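PDB 5UID: aminotransferase TlmJ from Streptoalloteichus hindustanus, which probably transfers amino groups as a pyridoxal 5'-phosphate-dependent aminotransferase of the DegT/DnrJ/EryC1 family, with a likely role in natural product biosynthesis. Local coordinates for residues Leu67-Leu72 with Pro154-Ser159; Cys60-Leu65 with Ile85-Ala90; Arg267-Ile272 with Ser299-Trp304; Val9-Leu14 with His361-Asp366; Cys288-Pro293 with Trp304-Ala309. One frame throughout, in Å; residues are numbered along the deposited sequence.

Contact 1: Leu67-Leu72 with Pro154-Ser159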
# COMPACT_ATOMS: atom_id res chain seq x y z
N LEU A 67 0.63 -7.26 9.16
CA LEU A 67 1.81 -8.12 9.08
C LEU A 67 2.21 -8.64 10.45
O LEU A 67 2.59 -9.81 10.59
CB LEU A 67 2.97 -7.36 8.44
CG LEU A 67 2.89 -7.07 6.94
CD1 LEU A 67 4.05 -6.19 6.50
CD2 LEU A 67 2.87 -8.37 6.15
N SER A 68 2.14 -7.79 11.48
CA SER A 68 2.57 -8.22 12.81
C SER A 68 1.68 -9.35 13.33
O SER A 68 2.18 -10.29 13.95
CB SER A 68 2.57 -7.03 13.77
OG SER A 68 1.25 -6.57 14.02
N MSE A 69 0.38 -9.27 13.08
CA MSE A 69 -0.54 -10.33 13.50
C MSE A 69 -0.26 -11.61 12.71
O MSE A 69 -0.47 -12.71 13.22
CB MSE A 69 -1.99 -9.90 13.32
CG MSE A 69 -2.42 -8.75 14.23
SE MSE A 69 -2.18 -9.15 16.14
CE MSE A 69 -0.84 -7.80 16.56
N GLU A 70 0.20 -11.46 11.47
CA GLU A 70 0.59 -12.63 10.69
C GLU A 70 1.88 -13.23 11.22
O GLU A 70 1.98 -14.45 11.43
CB GLU A 70 0.75 -12.25 9.21
CG GLU A 70 -0.55 -11.87 8.52
CD GLU A 70 -0.33 -11.36 7.11
OE1 GLU A 70 0.81 -11.46 6.61
OE2 GLU A 70 -1.30 -10.85 6.50
N LEU A 71 2.89 -12.39 11.46
CA LEU A 71 4.18 -12.89 11.93
C LEU A 71 4.07 -13.54 13.30
O LEU A 71 4.75 -14.54 13.59
CB LEU A 71 5.20 -11.76 11.95
CG LEU A 71 5.56 -11.17 10.59
CD1 LEU A 71 6.31 -9.87 10.75
CD2 LEU A 71 6.38 -12.16 9.78
N LEU A 72 3.21 -13.00 14.17
CA LEU A 72 3.03 -13.57 15.50
C LEU A 72 2.22 -14.86 15.46
O LEU A 72 2.22 -15.60 16.45
CB LEU A 72 2.36 -12.55 16.42
CG LEU A 72 3.20 -11.34 16.80
CD1 LEU A 72 2.37 -10.35 17.60
CD2 LEU A 72 4.43 -11.76 17.59
N PRO A 154 3.33 -11.21 23.67
CA PRO A 154 3.96 -10.18 22.84
C PRO A 154 3.16 -8.89 22.86
O PRO A 154 1.92 -8.90 22.82
CB PRO A 154 3.98 -10.81 21.44
CG PRO A 154 3.87 -12.29 21.69
CD PRO A 154 3.01 -12.43 22.91
N LEU A 155 3.87 -7.77 22.92
CA LEU A 155 3.26 -6.44 22.95
C LEU A 155 3.56 -5.72 21.64
O LEU A 155 4.72 -5.58 21.26
CB LEU A 155 3.78 -5.63 24.13
CG LEU A 155 3.29 -4.18 24.18
CD1 LEU A 155 1.78 -4.13 24.32
CD2 LEU A 155 3.97 -3.43 25.31
N VAL A 156 2.50 -5.27 20.96
CA VAL A 156 2.61 -4.51 19.73
C VAL A 156 2.21 -3.07 20.02
O VAL A 156 1.14 -2.82 20.59
CB VAL A 156 1.74 -5.11 18.61
CG1 VAL A 156 1.88 -4.29 17.34
CG2 VAL A 156 2.12 -6.56 18.36
N GLU A 157 3.07 -2.13 19.64
CA GLU A 157 2.83 -0.71 19.87
C GLU A 157 2.41 -0.05 18.57
O GLU A 157 3.22 0.11 17.65
CB GLU A 157 4.07 -0.03 20.44
CG GLU A 157 4.29 -0.24 21.92
CD GLU A 157 5.54 0.47 22.41
OE1 GLU A 157 6.59 -0.20 22.53
OE2 GLU A 157 5.47 1.69 22.63
N ASP A 158 1.14 0.34 18.48
CA ASP A 158 0.69 1.22 17.40
C ASP A 158 1.14 2.63 17.78
O ASP A 158 0.47 3.35 18.52
CB ASP A 158 -0.82 1.13 17.21
CG ASP A 158 -1.31 1.95 16.02
OD1 ASP A 158 -0.52 2.73 15.45
OD2 ASP A 158 -2.50 1.81 15.65
N SER A 159 2.31 3.01 17.28
CA SER A 159 2.94 4.29 17.61
C SER A 159 2.59 5.40 16.63
O SER A 159 3.35 6.37 16.51
CB SER A 159 4.46 4.11 17.69
OG SER A 159 4.78 2.98 18.48
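The hydroxyl of Ser68 hydrogen-bonds back to Leu65 O within its own helix, and OG lies 4.1 Å from Val156 CG1 on the facing strand. No hydrogen bond crosses between Leu67-Leu72 and Pro154-Ser159; the rest of the contact is apolar, a helix laid on a sheet strand and running almost exactly antiparallel to it (172°, axes 10.6 Å apart). Val156 points its two methyls into the interface. Its CG2, anti to the carbonyl carbon, receives the selenomethionine Met69, whose chain bends at chi2 and chi3 and brings CE to 3.7 Å from Val156 CG2. Leu72 fills the other end, with CD1 3.9 Å from Val156 CG2 and CD2 4.0 Å from Pro154 CB. An alanine in place of Leu72 would probably open a gap beside the Pro154 ring and leave Val156 CG2 without one of its neighbours across the contact. In the large domain of this fold type I aminotransferase, Met69 and Leu72 also reach Val130 and Ala128 of the adjacent parallel strand 126-132, Leu67 and Leu71 pack on helix 202-212, and Leu155, on the other side of the strand, packs on helix 141-151.

Contact 2: Cys60-Leu65 with Ile85-Ala90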
# COMPACT_ATOMS: atom_id res chain seq x y z
N CYS A 60 2.19 1.19 4.77
CA CYS A 60 1.40 2.00 5.68
C CYS A 60 1.35 1.30 7.03
O CYS A 60 1.79 0.16 7.18
CB CYS A 60 -0.01 2.25 5.14
SG CYS A 60 -1.01 0.76 4.96
N CYS A 61 0.78 2.00 8.02
CA CYS A 61 0.74 1.44 9.37
C CYS A 61 -0.25 0.29 9.46
O CYS A 61 0.02 -0.72 10.13
CB CYS A 61 0.38 2.53 10.38
SG CYS A 61 0.40 1.98 12.11
N THR A 62 -1.41 0.42 8.82
CA THR A 62 -2.38 -0.66 8.81
C THR A 62 -1.76 -1.95 8.28
O THR A 62 -1.94 -3.02 8.86
CB THR A 62 -3.60 -0.28 7.98
OG1 THR A 62 -4.18 0.92 8.50
CG2 THR A 62 -4.63 -1.40 8.00
N GLU A 63 -1.02 -1.84 7.18
CA GLU A 63 -0.33 -3.01 6.64
C GLU A 63 0.70 -3.54 7.63
O GLU A 63 0.86 -4.76 7.77
CB GLU A 63 0.32 -2.65 5.31
CG GLU A 63 0.93 -3.83 4.59
CD GLU A 63 -0.10 -4.80 4.05
OE1 GLU A 63 -1.28 -4.41 3.92
OE2 GLU A 63 0.27 -5.95 3.75
N GLY A 64 1.40 -2.64 8.32
CA GLY A 64 2.31 -3.07 9.37
C GLY A 64 1.60 -3.78 10.50
O GLY A 64 2.14 -4.72 11.09
N LEU A 65 0.37 -3.35 10.82
CA LEU A 65 -0.39 -4.03 11.86
C LEU A 65 -0.85 -5.41 11.40
O LEU A 65 -0.76 -6.39 12.16
CB LEU A 65 -1.59 -3.17 12.28
CG LEU A 65 -1.28 -1.89 13.07
CD1 LEU A 65 -2.49 -0.97 13.09
CD2 LEU A 65 -0.84 -2.22 14.49
N ILE A 85 -10.43 2.21 22.55
CA ILE A 85 -9.97 3.41 21.83
C ILE A 85 -8.72 2.98 21.07
O ILE A 85 -7.58 3.23 21.46
CB ILE A 85 -9.71 4.59 22.77
CG1 ILE A 85 -10.93 4.83 23.67
CG2 ILE A 85 -9.37 5.84 21.98
CD1 ILE A 85 -12.22 5.04 22.89
N SER A 86 -8.95 2.30 19.94
CA SER A 86 -7.88 1.89 19.05
C SER A 86 -8.29 2.18 17.62
O SER A 86 -9.47 2.36 17.31
CB SER A 86 -7.53 0.40 19.20
OG SER A 86 -6.98 0.13 20.48
N PHE A 87 -7.30 2.24 16.74
CA PHE A 87 -7.57 2.43 15.32
C PHE A 87 -8.25 1.20 14.75
O PHE A 87 -7.93 0.06 15.12
CB PHE A 87 -6.27 2.72 14.56
CG PHE A 87 -6.46 2.93 13.09
CD1 PHE A 87 -7.13 4.05 12.62
CD2 PHE A 87 -5.97 2.01 12.18
CE1 PHE A 87 -7.30 4.24 11.26
CE2 PHE A 87 -6.15 2.20 10.82
CZ PHE A 87 -6.81 3.32 10.36
N VAL A 88 -9.21 1.42 13.84
CA VAL A 88 -10.02 0.33 13.31
C VAL A 88 -9.15 -0.71 12.61
O VAL A 88 -9.45 -1.91 12.65
CB VAL A 88 -11.11 0.88 12.37
CG1 VAL A 88 -10.49 1.65 11.21
CG2 VAL A 88 -12.00 -0.24 11.86
N GLY A 89 -8.04 -0.28 12.00
CA GLY A 89 -7.17 -1.22 11.31
C GLY A 89 -6.49 -2.19 12.25
O GLY A 89 -6.14 -3.30 11.84
N ALA A 90 -6.28 -1.80 13.50
CA ALA A 90 -5.69 -2.71 14.47
C ALA A 90 -6.63 -3.86 14.80
O ALA A 90 -6.20 -5.02 14.89
CB ALA A 90 -5.31 -1.96 15.75
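The Phe87 ring meets Thr62 at its edge, where OG1 lies near the ring plane, 3.3 Å from Phe87 CE2, while CG1 of the following Val88 sits over one face, offset toward the rim. The pair joins the N-terminal ends of helices 61-72 and 88-95 in the large domain of the fold type I aminotransferase architecture. The first helix start is a cofactor site: the backbone N of Cys61 and of Thr62 donate to phosphate oxygens of the modified lysine residue at position 187. Cys60 is the N-cap, its SG accepting from Glu63 N at 3.4 Å. Thr62 crosses Phe87 at about a right angle; its CG2, anti to the backbone N, lies 4.2 Å from Gly89 CA. Leu214 of the second subunit packs on both Thr62 and Phe87. One turn along, Leu65 reaches over to the second helix, its CD1 lying 3.9 Å from Ala90 CA and 4.0 Å from Ala90 CB.

Contact 3: Arg267-Ile272 with Ser299-Trp304. With SO4 (sulfate ion), chain G.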
# COMPACT_ATOMS: atom_id res chain seq x y z
N ARG A 267 8.04 20.97 18.39
CA ARG A 267 8.17 22.19 19.19
C ARG A 267 7.05 23.17 18.88
O ARG A 267 6.51 23.81 19.79
CB ARG A 267 9.54 22.84 18.95
CG ARG A 267 10.68 22.16 19.68
CD ARG A 267 11.93 23.03 19.67
NE ARG A 267 12.41 23.29 18.31
CZ ARG A 267 13.33 22.56 17.69
NH1 ARG A 267 13.88 21.52 18.31
NH2 ARG A 267 13.70 22.86 16.46
N ARG A 268 6.69 23.31 17.60
CA ARG A 268 5.59 24.20 17.24
C ARG A 268 4.27 23.67 17.80
O ARG A 268 3.47 24.44 18.34
CB ARG A 268 5.52 24.35 15.73
CG ARG A 268 4.32 25.14 15.24
CD ARG A 268 4.25 26.52 15.89
NE ARG A 268 3.07 27.26 15.45
CZ ARG A 268 2.67 28.41 15.98
NH1 ARG A 268 3.36 28.94 16.99
NH2 ARG A 268 1.59 29.01 15.52
N ARG A 269 4.04 22.36 17.68
CA ARG A 269 2.83 21.78 18.25
C ARG A 269 2.79 21.92 19.77
O ARG A 269 1.72 22.09 20.35
CB ARG A 269 2.72 20.30 17.85
CG ARG A 269 2.44 20.07 16.37
CD ARG A 269 2.70 18.63 15.99
NE ARG A 269 2.21 18.32 14.65
CZ ARG A 269 1.05 17.71 14.40
NH1 ARG A 269 0.68 17.48 13.15
NH2 ARG A 269 0.27 17.33 15.41
N ARG A 270 3.96 21.84 20.42
CA ARG A 270 3.99 21.96 21.87
C ARG A 270 3.63 23.38 22.32
O ARG A 270 2.86 23.55 23.28
CB ARG A 270 5.37 21.57 22.41
CG ARG A 270 5.51 21.75 23.92
CD ARG A 270 6.88 21.30 24.41
NE ARG A 270 7.01 21.45 25.85
CZ ARG A 270 8.09 21.11 26.55
NH1 ARG A 270 9.14 20.58 25.93
NH2 ARG A 270 8.12 21.29 27.86
N GLU A 271 4.15 24.40 21.64
CA GLU A 271 3.84 25.76 22.03
C GLU A 271 2.39 26.11 21.73
O GLU A 271 1.80 26.96 22.40
CB GLU A 271 4.79 26.75 21.35
CG GLU A 271 4.50 27.04 19.89
CD GLU A 271 5.52 27.98 19.27
OE1 GLU A 271 6.73 27.67 19.33
OE2 GLU A 271 5.12 29.03 18.72
N ILE A 272 1.78 25.45 20.74
CA ILE A 272 0.35 25.63 20.50
C ILE A 272 -0.45 25.06 21.67
O ILE A 272 -1.32 25.73 22.22
CB ILE A 272 -0.07 24.98 19.17
CG1 ILE A 272 0.54 25.73 17.98
CG2 ILE A 272 -1.59 24.93 19.06
CD1 ILE A 272 0.30 25.05 16.65
N SER A 299 4.39 13.78 21.36
CA SER A 299 4.46 14.28 19.99
C SER A 299 3.43 15.37 19.72
O SER A 299 3.50 16.03 18.68
CB SER A 299 4.26 13.13 19.00
OG SER A 299 5.23 12.11 19.21
N TYR A 300 2.47 15.56 20.64
CA TYR A 300 1.40 16.55 20.51
C TYR A 300 0.62 16.33 19.21
O TYR A 300 0.54 17.19 18.34
CB TYR A 300 1.95 17.97 20.61
CG TYR A 300 2.64 18.22 21.94
CD1 TYR A 300 1.92 18.64 23.05
CD2 TYR A 300 4.00 18.01 22.08
CE1 TYR A 300 2.54 18.85 24.26
CE2 TYR A 300 4.63 18.22 23.29
CZ TYR A 300 3.90 18.64 24.38
OH TYR A 300 4.52 18.85 25.59
N TYR A 301 0.03 15.14 19.11
CA TYR A 301 -0.79 14.76 17.96
C TYR A 301 -2.25 15.17 18.13
O TYR A 301 -2.87 15.64 17.17
CB TYR A 301 -0.68 13.25 17.72
CG TYR A 301 -1.41 12.78 16.48
CD1 TYR A 301 -1.17 13.37 15.25
CD2 TYR A 301 -2.33 11.74 16.55
CE1 TYR A 301 -1.84 12.94 14.11
CE2 TYR A 301 -2.99 11.30 15.42
CZ TYR A 301 -2.74 11.91 14.20
OH TYR A 301 -3.41 11.48 13.07
N PHE A 302 -2.81 14.98 19.32
CA PHE A 302 -4.15 15.44 19.66
C PHE A 302 -4.08 16.48 20.76
O PHE A 302 -3.23 16.40 21.66
CB PHE A 302 -5.05 14.29 20.15
CG PHE A 302 -5.33 13.23 19.13
CD1 PHE A 302 -5.49 13.56 17.79
CD2 PHE A 302 -5.44 11.91 19.51
CE1 PHE A 302 -5.76 12.58 16.86
CE2 PHE A 302 -5.70 10.92 18.58
CZ PHE A 302 -5.86 11.26 17.25
N TYR A 303 -4.98 17.45 20.70
CA TYR A 303 -5.31 18.28 21.86
C TYR A 303 -6.78 18.04 22.16
O TYR A 303 -7.66 18.66 21.54
CB TYR A 303 -5.01 19.76 21.62
CG TYR A 303 -5.09 20.55 22.91
CD1 TYR A 303 -3.97 20.70 23.72
CD2 TYR A 303 -6.28 21.13 23.32
CE1 TYR A 303 -4.04 21.42 24.90
CE2 TYR A 303 -6.36 21.84 24.50
CZ TYR A 303 -5.23 21.98 25.29
OH TYR A 303 -5.30 22.70 26.46
N TRP A 304 -7.06 17.14 23.10
CA TRP A 304 -8.42 16.73 23.41
C TRP A 304 -8.91 17.46 24.65
O TRP A 304 -8.21 17.53 25.66
CB TRP A 304 -8.50 15.22 23.61
CG TRP A 304 -7.73 14.70 24.80
CD1 TRP A 304 -8.24 14.34 26.02
CD2 TRP A 304 -6.31 14.47 24.89
NE1 TRP A 304 -7.24 13.91 26.85
CE2 TRP A 304 -6.05 13.98 26.18
CE3 TRP A 304 -5.25 14.64 23.99
CZ2 TRP A 304 -4.76 13.65 26.60
CZ3 TRP A 304 -3.97 14.31 24.41
CH2 TRP A 304 -3.74 13.82 25.71
S SO4 G . 16.41 20.77 15.53
O1 SO4 G . 15.85 20.63 16.87
O2 SO4 G . 17.63 21.58 15.60
O3 SO4 G . 16.73 19.45 15.00
O4 SO4 G . 15.44 21.43 14.65
O HOH W 1 -2.25 16.39 14.56
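The long helix 249-280, which in fold type I aminotransferases leads from the large to the small domain, lays Arg270 over the face of Tyr300 in the segment leading into strand 303-306. In this CH-pi contact Arg270 CA stands 3.8 Å from the ring centroid, 5° off the normal. With its CG anti to the backbone N (chi1 177°) and the chain extended, Arg270 then runs obliquely across the ring, CG 3.5 Å from Tyr300 OH, and its NE is salt-bridged to Glu274. Arg269 supplies the polar link. Its NH2 donates to Tyr300 O at 2.9 Å, the oxygen lying in the guanidinium plane, and also to a water 2.8 Å away, which probably donates in turn to Tyr301 O. Its NE is held by Gln362 OE1, so two sides of the guanidinium are fixed. Around this, Tyr300 also packs on Val266 and Ala273 of the same helix, and Tyr303 pairs through its backbone with Leu358 of the antiparallel strand 355-358.

Contact 4: Val9-Leu14 with His361-Asp366; sequences VFQPTL and HQALSD
Gln11 lays its CB over the centre of the His361 imidazole in a CH-pi contact, 3.4 Å from the centroid and 7° off the ring normal. Leu364 CG lies on the opposite face, toward the rim, while Val9 O approaches the ring edge in plane, 3.5 Å from His361 CD2. Apolar contact continues at Ala363, whose CB sits 3.7 Å from Thr13 CG2 and also over the Gln11 carboxamide, 3.5 Å from Gln11 NE2. One direct hydrogen bond crosses: Gln362 NE2 donates to Thr13 OG1 at 3.0 Å and 165°, with the acceptor in the amide plane. Gln362 CG, set between the backbone N and the carbonyl carbon (chi1 66°), is the carbon beside the threonine. Two waters add bridges. The first accepts from Gln362 NE2 and probably donates to Gln11 O, 2.8 Å off; the second lies 3.0 Å from both Gln11 OE1 and His361 NE2. The contact joins the loop before helix 16-28 to a type I turn, His361-Leu364, ahead of helix 366-383, and Gly29 of the second subunit packs on Gln11 and Pro12. With OE1 engaged by Arg269, the Gln362 carboxamide has both ends assigned, and a flip would probably turn NE2 toward the arginine N-H.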
# COMPACT_ATOMS: atom_id res chain seq x y z
N VAL A 9 -8.27 19.91 11.72
CA VAL A 9 -7.74 19.24 12.91
C VAL A 9 -6.36 18.67 12.64
O VAL A 9 -5.46 18.75 13.49
CB VAL A 9 -8.72 18.15 13.38
CG1 VAL A 9 -8.19 17.46 14.63
CG2 VAL A 9 -10.08 18.73 13.64
N PHE A 10 -6.16 18.08 11.47
CA PHE A 10 -4.88 17.54 11.04
C PHE A 10 -4.45 18.23 9.76
O PHE A 10 -5.28 18.53 8.90
CB PHE A 10 -4.96 16.02 10.80
CG PHE A 10 -5.75 15.28 11.84
CD1 PHE A 10 -5.23 15.06 13.10
CD2 PHE A 10 -7.02 14.80 11.55
CE1 PHE A 10 -5.95 14.38 14.05
CE2 PHE A 10 -7.75 14.12 12.50
CZ PHE A 10 -7.22 13.90 13.76
N GLN A 11 -3.15 18.50 9.64
CA GLN A 11 -2.63 19.10 8.42
C GLN A 11 -1.13 18.89 8.32
O GLN A 11 -0.40 19.22 9.27
CB GLN A 11 -2.98 20.58 8.35
CG GLN A 11 -2.60 21.23 7.03
CD GLN A 11 -3.18 22.61 6.87
OE1 GLN A 11 -4.27 22.90 7.37
NE2 GLN A 11 -2.46 23.49 6.18
N PRO A 12 -0.63 18.36 7.22
CA PRO A 12 0.82 18.22 7.04
C PRO A 12 1.44 19.49 6.48
O PRO A 12 0.76 20.38 5.96
CB PRO A 12 0.94 17.07 6.04
CG PRO A 12 -0.30 17.19 5.20
CD PRO A 12 -1.38 17.73 6.11
N THR A 13 2.77 19.57 6.61
CA THR A 13 3.55 20.68 6.06
C THR A 13 4.67 20.11 5.21
O THR A 13 5.71 19.69 5.74
CB THR A 13 4.10 21.59 7.16
OG1 THR A 13 4.83 20.81 8.12
CG2 THR A 13 2.97 22.34 7.86
N LEU A 14 4.47 20.09 3.90
CA LEU A 14 5.48 19.68 2.94
C LEU A 14 5.68 20.80 1.93
O LEU A 14 4.71 21.37 1.43
CB LEU A 14 5.09 18.38 2.22
CG LEU A 14 5.26 17.06 2.99
CD1 LEU A 14 4.23 16.90 4.11
CD2 LEU A 14 5.20 15.87 2.05
N HIS A 361 -1.70 21.16 14.79
CA HIS A 361 -0.71 20.80 13.78
C HIS A 361 0.19 22.00 13.55
O HIS A 361 -0.18 23.14 13.87
CB HIS A 361 -1.35 20.33 12.47
CG HIS A 361 -2.33 21.31 11.90
ND1 HIS A 361 -1.94 22.42 11.18
CD2 HIS A 361 -3.68 21.36 11.96
CE1 HIS A 361 -3.01 23.09 10.80
NE2 HIS A 361 -4.08 22.48 11.27
N GLN A 362 1.37 21.74 12.99
CA GLN A 362 2.36 22.80 12.84
C GLN A 362 2.03 23.78 11.72
O GLN A 362 2.80 24.73 11.51
CB GLN A 362 3.76 22.21 12.61
CG GLN A 362 3.93 21.45 11.31
CD GLN A 362 3.46 20.01 11.41
OE1 GLN A 362 2.91 19.60 12.42
NE2 GLN A 362 3.70 19.24 10.35
N ALA A 363 0.93 23.59 10.99
CA ALA A 363 0.50 24.57 10.00
C ALA A 363 -0.41 25.64 10.58
O ALA A 363 -0.74 26.60 9.88
CB ALA A 363 -0.21 23.87 8.83
N LEU A 364 -0.83 25.50 11.83
CA LEU A 364 -1.67 26.50 12.47
C LEU A 364 -0.88 27.78 12.70
O LEU A 364 0.21 27.75 13.27
CB LEU A 364 -2.22 25.97 13.79
CG LEU A 364 -3.19 24.80 13.75
CD1 LEU A 364 -3.44 24.26 15.15
CD2 LEU A 364 -4.49 25.23 13.09
N SER A 365 -1.43 28.91 12.26
CA SER A 365 -0.84 30.19 12.58
C SER A 365 -1.30 30.64 13.97
O SER A 365 -2.23 30.08 14.55
CB SER A 365 -1.20 31.24 11.53
OG SER A 365 -2.60 31.50 11.53
N ASP A 366 -0.62 31.66 14.50
CA ASP A 366 -1.05 32.24 15.77
C ASP A 366 -2.48 32.76 15.68
O ASP A 366 -3.23 32.67 16.66
CB ASP A 366 -0.10 33.36 16.19
CG ASP A 366 1.28 32.85 16.53
OD1 ASP A 366 1.40 31.67 16.92
OD2 ASP A 366 2.25 33.63 16.41
O HOH W 2 1.50 17.38 10.26
O HOH W 3 -5.97 24.03 9.51

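Contact 5: Cys288-Pro293 with Trp304-Ala309. With SO4 (sulfate ion), chain F; SO4 (sulfate ion), chain H.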
# COMPACT_ATOMS: atom_id res chain seq x y z
N CYS A 288 -8.90 20.54 30.08
CA CYS A 288 -7.78 20.40 29.18
C CYS A 288 -7.08 19.07 29.45
O CYS A 288 -7.36 18.40 30.45
CB CYS A 288 -6.83 21.59 29.36
SG CYS A 288 -7.57 23.17 28.90
N PRO A 289 -6.18 18.64 28.56
CA PRO A 289 -5.45 17.39 28.79
C PRO A 289 -4.70 17.43 30.11
O PRO A 289 -4.17 18.48 30.50
CB PRO A 289 -4.48 17.32 27.61
CG PRO A 289 -5.16 18.08 26.53
CD PRO A 289 -5.89 19.19 27.22
N PRO A 290 -4.64 16.30 30.83
CA PRO A 290 -3.83 16.27 32.05
C PRO A 290 -2.36 16.42 31.71
O PRO A 290 -1.93 16.10 30.59
CB PRO A 290 -4.14 14.88 32.63
CG PRO A 290 -4.54 14.06 31.46
CD PRO A 290 -5.26 15.00 30.53
N PRO A 291 -1.55 16.91 32.65
CA PRO A 291 -0.14 17.14 32.34
C PRO A 291 0.60 15.83 32.07
O PRO A 291 0.21 14.76 32.53
CB PRO A 291 0.39 17.82 33.60
CG PRO A 291 -0.53 17.38 34.69
CD PRO A 291 -1.88 17.25 34.04
N LEU A 292 1.67 15.95 31.30
CA LEU A 292 2.52 14.80 31.04
C LEU A 292 3.18 14.34 32.34
O LEU A 292 3.65 15.17 33.12
CB LEU A 292 3.60 15.14 30.01
CG LEU A 292 3.17 15.15 28.54
CD1 LEU A 292 4.26 15.77 27.69
CD2 LEU A 292 2.87 13.74 28.08
N PRO A 293 3.22 13.03 32.61
CA PRO A 293 3.98 12.54 33.76
C PRO A 293 5.46 12.86 33.61
O PRO A 293 5.97 13.06 32.51
CB PRO A 293 3.72 11.03 33.75
CG PRO A 293 2.45 10.87 32.97
CD PRO A 293 2.47 11.96 31.94
N TRP A 304 -7.06 17.14 23.10
CA TRP A 304 -8.42 16.73 23.41
C TRP A 304 -8.91 17.46 24.65
O TRP A 304 -8.21 17.53 25.66
CB TRP A 304 -8.50 15.22 23.61
CG TRP A 304 -7.73 14.70 24.80
CD1 TRP A 304 -8.24 14.34 26.02
CD2 TRP A 304 -6.31 14.47 24.89
NE1 TRP A 304 -7.24 13.91 26.85
CE2 TRP A 304 -6.05 13.98 26.18
CE3 TRP A 304 -5.25 14.64 23.99
CZ2 TRP A 304 -4.76 13.65 26.60
CZ3 TRP A 304 -3.97 14.31 24.41
CH2 TRP A 304 -3.74 13.82 25.71
N VAL A 305 -10.11 18.02 24.56
CA VAL A 305 -10.77 18.66 25.69
C VAL A 305 -12.00 17.86 26.04
O VAL A 305 -12.62 17.22 25.18
CB VAL A 305 -11.13 20.13 25.38
CG1 VAL A 305 -9.87 20.98 25.26
CG2 VAL A 305 -11.96 20.22 24.11
N ARG A 306 -12.36 17.88 27.32
CA ARG A 306 -13.49 17.12 27.83
C ARG A 306 -14.57 18.06 28.35
O ARG A 306 -14.28 19.08 28.98
CB ARG A 306 -13.05 16.17 28.95
CG ARG A 306 -12.22 14.99 28.47
CD ARG A 306 -11.48 14.35 29.63
NE ARG A 306 -10.33 15.15 30.04
CZ ARG A 306 -9.87 15.22 31.28
NH1 ARG A 306 -10.46 14.54 32.25
NH2 ARG A 306 -8.81 15.98 31.55
N MSE A 307 -15.82 17.71 28.08
CA MSE A 307 -16.96 18.50 28.52
C MSE A 307 -18.18 17.60 28.72
O MSE A 307 -18.11 16.40 28.47
CB MSE A 307 -17.26 19.60 27.50
CG MSE A 307 -17.69 19.09 26.13
SE MSE A 307 -17.42 20.41 24.71
CE MSE A 307 -15.53 20.11 24.36
N ASP A 308 -19.28 18.17 29.20
CA ASP A 308 -20.48 17.38 29.42
C ASP A 308 -21.02 16.85 28.10
O ASP A 308 -21.01 17.54 27.08
CB ASP A 308 -21.55 18.21 30.13
CG ASP A 308 -22.73 17.38 30.59
OD1 ASP A 308 -22.58 16.63 31.57
OD2 ASP A 308 -23.81 17.47 29.96
N ALA A 309 -21.49 15.60 28.12
CA ALA A 309 -21.92 14.94 26.90
C ALA A 309 -23.08 15.66 26.23
O ALA A 309 -23.24 15.58 25.01
CB ALA A 309 -22.29 13.48 27.18
S SO4 F . -8.34 15.39 35.19
O1 SO4 F . -8.14 15.92 36.53
O2 SO4 F . -8.21 13.94 35.22
O3 SO4 F . -9.67 15.75 34.71
O4 SO4 F . -7.33 15.95 34.29
S SO4 H . -7.81 22.38 33.43
O1 SO4 H . -7.89 23.42 34.45
O2 SO4 H . -6.42 22.21 33.00
O3 SO4 H . -8.29 21.12 33.99
O4 SO4 H . -8.63 22.75 32.28
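Cys288-Pro293 runs in an extended, polyproline II-like conformation past strand 303-306 in the opposite direction, the closest CA pair being Cys288 and Val305, 4.9 Å apart. Pro289 rests on the Trp304 indole: its CB stands over one face of the six-membered ring in a CH-pi contact, 4.0 Å from the centroid and 17° off the normal, offset toward the rim. Trp304 comes to this place with CG between the backbone N and the carbonyl carbon (chi1 65°), and its NE1 is bonded to Ala109 O, which helps fix the rotation of the indole. Tyr134 and Tyr137 meet the indole edge-to-face. Arg306 supplies the one hydrogen bond across: NH2 donates to Cys288 O at 3.0 Å, and Pro290 CD lies 3.8 Å from Arg306 NH2. The same guanidinium holds a sulfate, probably from the crystallisation liquor, through NH1 to O3 at 2.9 Å and NH2 to O4 at 3.1 Å. A second sulfate accepts from the backbone N of Cys288 through its O4, 3.1 Å away and nearly straight at 173°. An alanine in place of Arg306 would probably leave Cys288 O without this donor and the first sulfate without this charged partner. The contact thus combines a proline CH-pi contact with polar groups, the Arg306 guanidinium and the Cys288 N-H, that each offer donors to an anion.

How the contacts relate
From the N terminus, contact 4 opens first, at Val9-Leu14, and closes last, at His361-Asp366, so its loop encloses all the others and brings the N-terminal loop to the turn before helix 366-383. Within it, contacts 1 and 2 cross: Cys60-Leu65 and Leu67-Leu72 follow one another on helix 61-72, then Ile85-Ala90 and Pro154-Ser159 close the two loops in turn, the contacts touching where Asp158 meets Cys61, Leu65 and Phe87. This is the large domain. Contacts 3 and 5 open later and cross as well, sharing Trp304 on strand 303-306. Contact 3 touches contact 4 where Phe302 packs on Phe10, linking the segment before that strand to the N-terminal loop.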